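Local coordinates for protein alginate lyase (Bacteroides ovatus, PDB 3NNB) that probably cleaves the polysaccharide alginate by beta-elimination, at residues K13-Y26 against P370-E382. Numbering follows the deposited sequence.
Sequences KLAKVKEKADSPLY and PANKRIHLIYSLE
Glu382, the last residue of the chain, lies along helix 11-19 and is held by Lys13, Lys20 and Tyr26, which ties the C-terminal tail to the N-terminal helix of a largely helical enzyme whose family belongs to the six-hairpin (alpha/alpha toroid-like) clan. Its side-chain carboxylate forms a salt bridge with Lys20: Lys20 NZ sits 2.9 Å from Glu382 OE2, on its syn lone pair. Tyr26 OH donates to the anti lone pair of the same Glu382 OE2 at 2.6 Å, ring and carboxylate planes 69° apart, so two donors hold that oxygen. Lys13 NZ makes two bonds: to the terminal carboxylate oxygen Glu382 O (2.7 Å), in the plane of that group, and to the backbone Ser380 O (2.8 Å), from 34° out of its carbonyl plane. Ser380 OG closes an ST turn by accepting from Glu382 N. A bend at the end of the Lys13 chain (chi4 -77°) turns NZ between its two oxygens. A methionine in place of Lys13 would probably leave Ser380 O and Glu382 O without this donor and take away the positive charge closest to the chain terminus. A water accepts from Lys16 NZ and donates to Glu382 OXT. Beneath the polar layer, Leu377 CD2 packs on Val17 CG1 at 3.6 Å and on Tyr26 CB. Leu14 and Ile378 run side by side, their CD1 atoms 4.0 Å apart. Val17 CG1 lies over the centre of the Tyr26 ring, 3.7 Å above its plane.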
loop_
_atom_site.group_PDB
_atom_site.type_symbol
_atom_site.label_atom_id
_atom_site.label_comp_id
_atom_site.label_asym_id
_atom_site.label_seq_id
_atom_site.Cartn_x
_atom_site.Cartn_y
_atom_site.Cartn_z
ATOM N N LYS A 13 17.766 4.251 8.437
ATOM C CA LYS A 13 17.151 3.700 9.641
ATOM C C LYS A 13 17.134 2.168 9.601
ATOM O O LYS A 13 17.490 1.493 10.572
ATOM C CB LYS A 13 15.705 4.209 9.818
ATOM C CG LYS A 13 15.586 5.585 10.394
ATOM C CD LYS A 13 14.080 6.025 10.441
ATOM C CE LYS A 13 13.958 7.323 11.162
ATOM N NZ LYS A 13 14.056 7.172 12.623
ATOM N N LEU A 14 16.673 1.619 8.472
ATOM C CA LEU A 14 16.510 0.158 8.376
ATOM C C LEU A 14 17.866 -0.527 8.541
ATOM O O LEU A 14 17.967 -1.560 9.195
ATOM C CB LEU A 14 15.813 -0.243 7.069
ATOM C CG LEU A 14 15.177 -1.626 7.069
ATOM C CD1 LEU A 14 13.977 -1.700 7.977
ATOM C CD2 LEU A 14 14.775 -2.000 5.584
ATOM N N ALA A 15 18.896 0.055 7.935
ATOM C CA ALA A 15 20.249 -0.504 8.027
ATOM C C ALA A 15 20.715 -0.518 9.465
ATOM O O ALA A 15 21.410 -1.465 9.872
ATOM C CB ALA A 15 21.238 0.275 7.117
ATOM N N LYS A 16 20.360 0.502 10.240
ATOM C CA LYS A 16 20.756 0.531 11.648
ATOM C C LYS A 16 19.985 -0.477 12.477
ATOM O O LYS A 16 20.538 -1.126 13.367
ATOM C CB LYS A 16 20.651 1.948 12.245
ATOM C CG LYS A 16 21.572 2.927 11.585
ATOM C CD LYS A 16 21.422 4.321 12.148
ATOM C CE LYS A 16 22.533 5.204 11.572
ATOM N NZ LYS A 16 22.382 6.647 11.906
ATOM N N VAL A 17 18.697 -0.645 12.186
ATOM C CA VAL A 17 17.921 -1.658 12.865
ATOM C C VAL A 17 18.506 -3.041 12.562
ATOM O O VAL A 17 18.568 -3.868 13.441
ATOM C CB VAL A 17 16.407 -1.610 12.473
ATOM C CG1 VAL A 17 15.635 -2.778 13.132
ATOM C CG2 VAL A 17 15.776 -0.273 12.848
ATOM N N LYS A 18 18.927 -3.273 11.315
ATOM C CA LYS A 18 19.547 -4.545 10.935
ATOM C C LYS A 18 20.840 -4.774 11.735
ATOM O O LYS A 18 21.059 -5.877 12.266
ATOM C CB LYS A 18 19.849 -4.607 9.414
ATOM C CG LYS A 18 20.554 -5.948 8.985
ATOM C CD LYS A 18 20.944 -5.980 7.525
ATOM C CE LYS A 18 21.857 -7.176 7.251
ATOM N NZ LYS A 18 21.785 -7.681 5.844
ATOM N N GLU A 19 21.687 -3.744 11.835
ATOM C CA GLU A 19 22.945 -3.911 12.620
ATOM C C GLU A 19 22.594 -4.320 14.059
ATOM O O GLU A 19 23.301 -5.117 14.689
ATOM C CB GLU A 19 23.782 -2.625 12.679
ATOM C CG GLU A 19 24.408 -2.175 11.401
ATOM C CD GLU A 19 25.252 -0.860 11.575
ATOM O OE1 GLU A 19 24.811 0.122 12.237
ATOM O OE2 GLU A 19 26.370 -0.811 11.031
ATOM N N LYS A 20 21.525 -3.710 14.586
ATOM C CA LYS A 20 21.101 -3.871 15.971
ATOM C C LYS A 20 19.987 -4.921 16.124
ATOM O O LYS A 20 19.315 -4.939 17.116
ATOM C CB LYS A 20 20.629 -2.504 16.506
ATOM C CG LYS A 20 21.758 -1.463 16.554
ATOM C CD LYS A 20 21.243 -0.065 16.797
ATOM C CE LYS A 20 20.760 0.126 18.212
ATOM N NZ LYS A 20 20.292 1.560 18.526
ATOM N N ALA A 21 19.856 -5.849 15.167
ATOM C CA ALA A 21 18.761 -6.857 15.148
ATOM C C ALA A 21 18.694 -7.678 16.430
ATOM O O ALA A 21 17.622 -8.000 16.915
ATOM C CB ALA A 21 18.981 -7.782 13.977
ATOM N N ASP A 22 19.855 -7.993 16.995
ATOM C CA ASP A 22 19.908 -8.788 18.208
ATOM C C ASP A 22 19.861 -7.980 19.519
ATOM O O ASP A 22 19.960 -8.565 20.592
ATOM C CB ASP A 22 21.187 -9.634 18.232
ATOM C CG ASP A 22 21.226 -10.695 17.159
ATOM O OD1 ASP A 22 20.174 -11.160 16.723
ATOM O OD2 ASP A 22 22.324 -11.089 16.745
ATOM N N SER A 23 19.747 -6.660 19.437
ATOM C CA SER A 23 19.625 -5.800 20.623
ATOM C C SER A 23 18.272 -5.997 21.293
ATOM O O SER A 23 17.330 -6.530 20.686
ATOM C CB SER A 23 19.792 -4.346 20.246
ATOM O OG SER A 23 18.639 -3.862 19.579
ATOM N N PRO A 24 18.157 -5.600 22.576
ATOM C CA PRO A 24 16.888 -5.836 23.264
ATOM C C PRO A 24 15.738 -5.069 22.657
ATOM O O PRO A 24 14.594 -5.521 22.723
ATOM C CB PRO A 24 17.176 -5.343 24.697
ATOM C CG PRO A 24 18.609 -5.546 24.865
ATOM C CD PRO A 24 19.243 -5.274 23.533
ATOM N N LEU A 25 16.055 -3.953 22.029
ATOM C CA LEU A 25 15.022 -3.155 21.413
ATOM C C LEU A 25 14.365 -3.874 20.220
ATOM O O LEU A 25 13.156 -3.715 20.016
ATOM C CB LEU A 25 15.579 -1.815 20.969
ATOM C CG LEU A 25 14.537 -0.768 20.606
ATOM C CD1 LEU A 25 13.481 -0.603 21.700
ATOM C CD2 LEU A 25 15.273 0.535 20.329
ATOM N N TYR A 26 15.147 -4.659 19.462
ATOM C CA TYR A 26 14.657 -5.229 18.167
ATOM C C TYR A 26 14.496 -6.737 18.150
ATOM O O TYR A 26 13.770 -7.290 17.308
ATOM C CB TYR A 26 15.525 -4.767 16.999
ATOM C CG TYR A 26 15.567 -3.256 16.875
ATOM C CD1 TYR A 26 14.386 -2.499 16.810
ATOM C CD2 TYR A 26 16.777 -2.568 16.865
ATOM C CE1 TYR A 26 14.432 -1.113 16.720
ATOM C CE2 TYR A 26 16.833 -1.195 16.788
ATOM C CZ TYR A 26 15.667 -0.461 16.735
ATOM O OH TYR A 26 15.763 0.910 16.683
ATOM N N PRO A 370 2.500 -4.064 20.983
ATOM C CA PRO A 370 3.513 -4.976 21.579
ATOM C C PRO A 370 4.877 -4.883 20.908
ATOM O O PRO A 370 4.975 -4.603 19.690
ATOM C CB PRO A 370 2.902 -6.360 21.356
ATOM C CG PRO A 370 1.442 -6.108 21.325
ATOM C CD PRO A 370 1.281 -4.798 20.598
ATOM N N ALA A 371 5.913 -5.130 21.705
ATOM C CA ALA A 371 7.288 -4.887 21.287
ATOM C C ALA A 371 7.719 -5.764 20.114
ATOM O O ALA A 371 8.668 -5.421 19.414
ATOM C CB ALA A 371 8.278 -5.096 22.489
ATOM N N ASN A 372 7.045 -6.892 19.910
ATOM C CA ASN A 372 7.405 -7.815 18.832
ATOM C C ASN A 372 6.732 -7.498 17.454
ATOM O O ASN A 372 6.987 -8.188 16.483
ATOM C CB ASN A 372 7.087 -9.266 19.222
ATOM C CG ASN A 372 5.579 -9.497 19.277
ATOM O OD1 ASN A 372 4.884 -8.708 19.905
ATOM N ND2 ASN A 372 5.073 -10.501 18.575
ATOM N N LYS A 373 5.898 -6.468 17.369
ATOM C CA LYS A 373 5.234 -6.141 16.102
ATOM C C LYS A 373 6.247 -5.581 15.126
ATOM O O LYS A 373 7.155 -4.833 15.481
ATOM C CB LYS A 373 4.121 -5.102 16.321
ATOM C CG LYS A 373 2.931 -5.600 17.156
ATOM C CD LYS A 373 2.313 -6.893 16.638
ATOM C CE LYS A 373 1.039 -7.272 17.416
ATOM N NZ LYS A 373 0.432 -8.560 16.951
ATOM N N ARG A 374 6.108 -6.010 13.884
ATOM C CA ARG A 374 7.021 -5.650 12.809
ATOM C C ARG A 374 7.210 -4.166 12.619
ATOM O O ARG A 374 8.272 -3.735 12.202
ATOM C CB ARG A 374 6.535 -6.274 11.503
ATOM C CG ARG A 374 7.578 -6.272 10.433
ATOM C CD ARG A 374 6.995 -6.723 9.096
ATOM N NE ARG A 374 6.558 -8.110 9.175
ATOM C CZ ARG A 374 6.078 -8.805 8.137
ATOM N NH1 ARG A 374 5.990 -8.229 6.936
ATOM N NH2 ARG A 374 5.729 -10.060 8.310
ATOM N N ILE A 375 6.194 -3.368 12.906
ATOM C CA ILE A 375 6.248 -1.947 12.638
ATOM C C ILE A 375 7.383 -1.269 13.441
ATOM O O ILE A 375 7.945 -0.285 13.000
ATOM C CB ILE A 375 4.856 -1.288 12.881
ATOM C CG1 ILE A 375 4.815 0.084 12.261
ATOM C CG2 ILE A 375 4.515 -1.309 14.377
ATOM C CD1 ILE A 375 3.381 0.551 11.977
ATOM N N HIS A 376 7.779 -1.860 14.568
ATOM C CA HIS A 376 8.904 -1.327 15.330
ATOM C C HIS A 376 10.229 -1.365 14.562
ATOM O O HIS A 376 11.148 -0.552 14.783
ATOM C CB HIS A 376 9.069 -2.073 16.654
ATOM C CG HIS A 376 7.977 -1.842 17.643
ATOM N ND1 HIS A 376 7.839 -0.653 18.347
ATOM C CD2 HIS A 376 6.994 -2.660 18.079
ATOM C CE1 HIS A 376 6.829 -0.774 19.193
ATOM N NE2 HIS A 376 6.289 -1.973 19.036
ATOM N N LEU A 377 10.340 -2.307 13.636
ATOM C CA LEU A 377 11.513 -2.446 12.819
ATOM C C LEU A 377 11.512 -1.481 11.609
ATOM O O LEU A 377 12.553 -0.979 11.208
ATOM C CB LEU A 377 11.592 -3.889 12.278
ATOM C CG LEU A 377 11.691 -5.064 13.252
ATOM C CD1 LEU A 377 11.657 -6.410 12.523
ATOM C CD2 LEU A 377 12.972 -4.955 14.159
ATOM N N ILE A 378 10.329 -1.247 11.059
ATOM C CA ILE A 378 10.175 -0.534 9.790
ATOM C C ILE A 378 10.127 0.970 10.003
ATOM O O ILE A 378 10.641 1.734 9.179
ATOM C CB ILE A 378 8.876 -0.981 9.061
ATOM C CG1 ILE A 378 8.931 -2.477 8.759
ATOM C CG2 ILE A 378 8.663 -0.158 7.779
ATOM C CD1 ILE A 378 10.195 -2.903 8.052
ATOM N N TYR A 379 9.501 1.401 11.087
ATOM C CA TYR A 379 9.442 2.818 11.455
ATOM C C TYR A 379 10.066 3.059 12.828
ATOM O O TYR A 379 9.408 3.524 13.766
ATOM C CB TYR A 379 7.990 3.292 11.423
ATOM C CG TYR A 379 7.392 3.164 10.022
ATOM C CD1 TYR A 379 7.950 3.837 8.944
ATOM C CD2 TYR A 379 6.251 2.407 9.799
ATOM C CE1 TYR A 379 7.406 3.723 7.667
ATOM C CE2 TYR A 379 5.699 2.311 8.539
ATOM C CZ TYR A 379 6.279 2.946 7.481
ATOM O OH TYR A 379 5.714 2.821 6.208
ATOM N N SER A 380 11.368 2.740 12.919
ATOM C CA SER A 380 12.122 2.856 14.144
ATOM C C SER A 380 12.520 4.319 14.375
ATOM O O SER A 380 12.337 5.201 13.505
ATOM C CB SER A 380 13.391 1.998 14.081
ATOM O OG SER A 380 14.395 2.597 13.250
ATOM N N LEU A 381 13.093 4.520 15.547
ATOM C CA LEU A 381 13.667 5.781 15.970
ATOM C C LEU A 381 15.173 5.865 15.748
ATOM O O LEU A 381 15.843 6.738 16.303
ATOM C CB LEU A 381 13.298 6.002 17.430
ATOM C CG LEU A 381 11.784 6.234 17.721
ATOM C CD1 LEU A 381 11.556 6.405 19.229
ATOM C CD2 LEU A 381 11.166 7.422 17.000
ATOM N N GLU A 382 15.732 4.982 14.934
ATOM C CA GLU A 382 17.170 5.103 14.601
ATOM C C GLU A 382 17.538 6.416 13.885
ATOM O O GLU A 382 16.741 7.053 13.190
ATOM C CB GLU A 382 17.614 3.911 13.739
ATOM C CG GLU A 382 17.600 2.567 14.480
ATOM C CD GLU A 382 18.518 2.541 15.695
ATOM O OE1 GLU A 382 19.660 3.019 15.576
ATOM O OE2 GLU A 382 18.096 1.991 16.727
ATOM O OXT GLU A 382 18.703 6.840 13.929
HETATM O O HOH W 1 19.703 7.318 11.087
HETATM O O HOH W 2 11.352 -5.743 19.213
HETATM O O HOH W 3 9.884 -2.930 20.585
HETATM O O HOH W 4 13.682 2.497 17.638
#